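Local coordinates for protein putative aspartate aminotransferase (Thermus thermophilus, PDB 1IUG) that probably acts as a pyridoxal 5'-phosphate-dependent aminotransferase of class V, likely moving amino groups between amino acids such as aspartate and 2-oxo acids, at residues E102-P107 and V117-Y122. Sequence-based numbering, arbitrary orientation.
Sequences ERLDYP and VAKEGY
With CG of E102 turned opposite its own backbone N (chi1 173°) and the chain extended beyond it, the carboxylate is carried out from the strand to Y122 and K119. K119 arrives folded, bent at chi2 and again at chi4, which brings NZ to the E102 carboxylate and the end of L104. The hydroxyl of Y122 donates a short hydrogen bond, OH to E102 OE2 2.6 Å; it meets that oxygen from above the carboxylate plane, and OE2 lies at the ring edge, with the two planes 79° apart. The other oxygen faces the lysine in a loose salt bridge, E102 OE1 to K119 NZ 3.5 Å. The carboxylate thus has a separate partner for each oxygen, and R77 of the adjoining strand adds a weak, long ion pair to OE2. K119 NZ is also hydrogen-bonded to the carbonyl O of D116, and meets L104 tip to tip, 3.9 Å from CD1. The closest CA atoms, those of L104 and V117, are 9.2 Å apart, so side chains alone span the gap. E102 and L104 also touch L79 of strand 77-82 and Y122 lies against R77 and F147, while the N151 side chain anchors the loop through K119 O and Y122 N. The contact ties the loop before strand 124-128 to edge strand 100-105 of the seven-stranded mixed sheet characteristic of the large domain of fold-type I pyridoxal-phosphate enzymes.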
loop_
_atom_site.group_PDB
_atom_site.type_symbol
_atom_site.label_atom_id
_atom_site.label_comp_id
_atom_site.label_asym_id
_atom_site.label_seq_id
_atom_site.Cartn_x
_atom_site.Cartn_y
_atom_site.Cartn_z
ATOM N N GLU A 102 -22.766 14.082 11.628
ATOM C CA GLU A 102 -23.341 15.408 11.432
ATOM C C GLU A 102 -22.414 16.070 10.425
ATOM O O GLU A 102 -21.230 16.269 10.685
ATOM C CB GLU A 102 -23.390 16.241 12.717
ATOM C CG GLU A 102 -23.846 17.683 12.451
ATOM C CD GLU A 102 -24.260 18.430 13.706
ATOM O OE1 GLU A 102 -23.675 19.500 13.985
ATOM O OE2 GLU A 102 -25.186 17.963 14.402
ATOM N N ARG A 103 -22.979 16.414 9.282
ATOM C CA ARG A 103 -22.252 17.006 8.177
ATOM C C ARG A 103 -22.587 18.497 8.043
ATOM O O ARG A 103 -23.726 18.863 7.750
ATOM C CB ARG A 103 -22.637 16.188 6.936
ATOM C CG ARG A 103 -21.825 16.316 5.665
ATOM C CD ARG A 103 -21.821 17.687 5.061
ATOM N NE ARG A 103 -21.337 17.675 3.676
ATOM C CZ ARG A 103 -21.677 16.784 2.744
ATOM N NH1 ARG A 103 -22.519 15.794 3.020
ATOM N NH2 ARG A 103 -21.178 16.890 1.519
ATOM N N LEU A 104 -21.601 19.350 8.316
ATOM C CA LEU A 104 -21.775 20.798 8.208
ATOM C C LEU A 104 -21.074 21.319 6.953
ATOM O O LEU A 104 -19.842 21.358 6.887
ATOM C CB LEU A 104 -21.222 21.504 9.448
ATOM C CG LEU A 104 -21.870 21.194 10.800
ATOM C CD1 LEU A 104 -21.241 22.083 11.865
ATOM C CD2 LEU A 104 -23.380 21.419 10.741
ATOM N N ASP A 105 -21.865 21.735 5.966
ATOM C CA ASP A 105 -21.330 22.232 4.701
ATOM C C ASP A 105 -20.859 23.677 4.672
ATOM O O ASP A 105 -21.519 24.575 5.192
ATOM C CB ASP A 105 -22.339 22.025 3.569
ATOM C CG ASP A 105 -22.431 20.582 3.128
ATOM O OD1 ASP A 105 -21.589 20.158 2.308
ATOM O OD2 ASP A 105 -23.350 19.876 3.599
ATOM N N TYR A 106 -19.715 23.885 4.029
ATOM C CA TYR A 106 -19.133 25.206 3.862
ATOM C C TYR A 106 -18.784 25.364 2.396
ATOM O O TYR A 106 -18.503 24.381 1.709
ATOM C CB TYR A 106 -17.850 25.357 4.680
ATOM C CG TYR A 106 -18.060 25.352 6.167
ATOM C CD1 TYR A 106 -18.095 24.157 6.875
ATOM C CD2 TYR A 106 -18.223 26.546 6.869
ATOM C CE1 TYR A 106 -18.288 24.144 8.245
ATOM C CE2 TYR A 106 -18.415 26.546 8.237
ATOM C CZ TYR A 106 -18.445 25.340 8.920
ATOM O OH TYR A 106 -18.607 25.323 10.283
ATOM N N PRO A 107 -18.854 26.598 1.878
ATOM C CA PRO A 107 -18.515 26.820 0.469
ATOM C C PRO A 107 -17.045 26.449 0.257
ATOM O O PRO A 107 -16.203 26.730 1.116
ATOM C CB PRO A 107 -18.715 28.327 0.313
ATOM C CG PRO A 107 -19.811 28.623 1.292
ATOM C CD PRO A 107 -19.393 27.822 2.496
ATOM N N VAL A 117 -18.217 24.317 15.762
ATOM C CA VAL A 117 -17.957 22.982 16.286
ATOM C C VAL A 117 -18.097 22.888 17.802
ATOM O O VAL A 117 -17.899 21.819 18.385
ATOM C CB VAL A 117 -16.566 22.455 15.853
ATOM C CG1 VAL A 117 -16.483 22.395 14.331
ATOM C CG2 VAL A 117 -15.449 23.332 16.428
ATOM N N ALA A 118 -18.435 24.006 18.440
ATOM C CA ALA A 118 -18.615 24.027 19.889
ATOM C C ALA A 118 -19.998 23.454 20.223
ATOM O O ALA A 118 -20.881 24.164 20.699
ATOM C CB ALA A 118 -18.466 25.457 20.422
ATOM N N LYS A 119 -20.172 22.167 19.927
ATOM C CA LYS A 119 -21.416 21.433 20.152
ATOM C C LYS A 119 -21.183 20.335 21.183
ATOM O O LYS A 119 -20.221 19.580 21.072
ATOM C CB LYS A 119 -21.832 20.689 18.882
ATOM C CG LYS A 119 -22.235 21.443 17.633
ATOM C CD LYS A 119 -23.430 22.339 17.833
ATOM C CE LYS A 119 -23.808 23.025 16.523
ATOM N NZ LYS A 119 -22.929 22.631 15.373
ATOM N N GLU A 120 -22.091 20.192 22.141
ATOM C CA GLU A 120 -21.958 19.130 23.134
ATOM C C GLU A 120 -22.707 17.895 22.627
ATOM O O GLU A 120 -23.678 18.020 21.877
ATOM C CB GLU A 120 -22.518 19.570 24.492
ATOM C CG GLU A 120 -23.961 20.053 24.449
ATOM C CD GLU A 120 -24.522 20.367 25.826
ATOM O OE1 GLU A 120 -23.807 20.988 26.646
ATOM O OE2 GLU A 120 -25.691 19.995 26.083
ATOM N N GLY A 121 -22.225 16.712 22.996
ATOM C CA GLY A 121 -22.880 15.480 22.583
ATOM C C GLY A 121 -22.186 14.630 21.528
ATOM O O GLY A 121 -22.750 13.633 21.069
ATOM N N TYR A 122 -20.965 15.000 21.146
ATOM C CA TYR A 122 -20.237 14.242 20.132
ATOM C C TYR A 122 -19.005 13.550 20.689
ATOM O O TYR A 122 -18.295 14.091 21.540
ATOM C CB TYR A 122 -19.849 15.143 18.958
ATOM C CG TYR A 122 -21.021 15.879 18.359
ATOM C CD1 TYR A 122 -21.463 17.075 18.914
ATOM C CD2 TYR A 122 -21.720 15.362 17.265
ATOM C CE1 TYR A 122 -22.571 17.737 18.406
ATOM C CE2 TYR A 122 -22.836 16.025 16.742
ATOM C CZ TYR A 122 -23.252 17.212 17.323
ATOM O OH TYR A 122 -24.351 17.889 16.843
#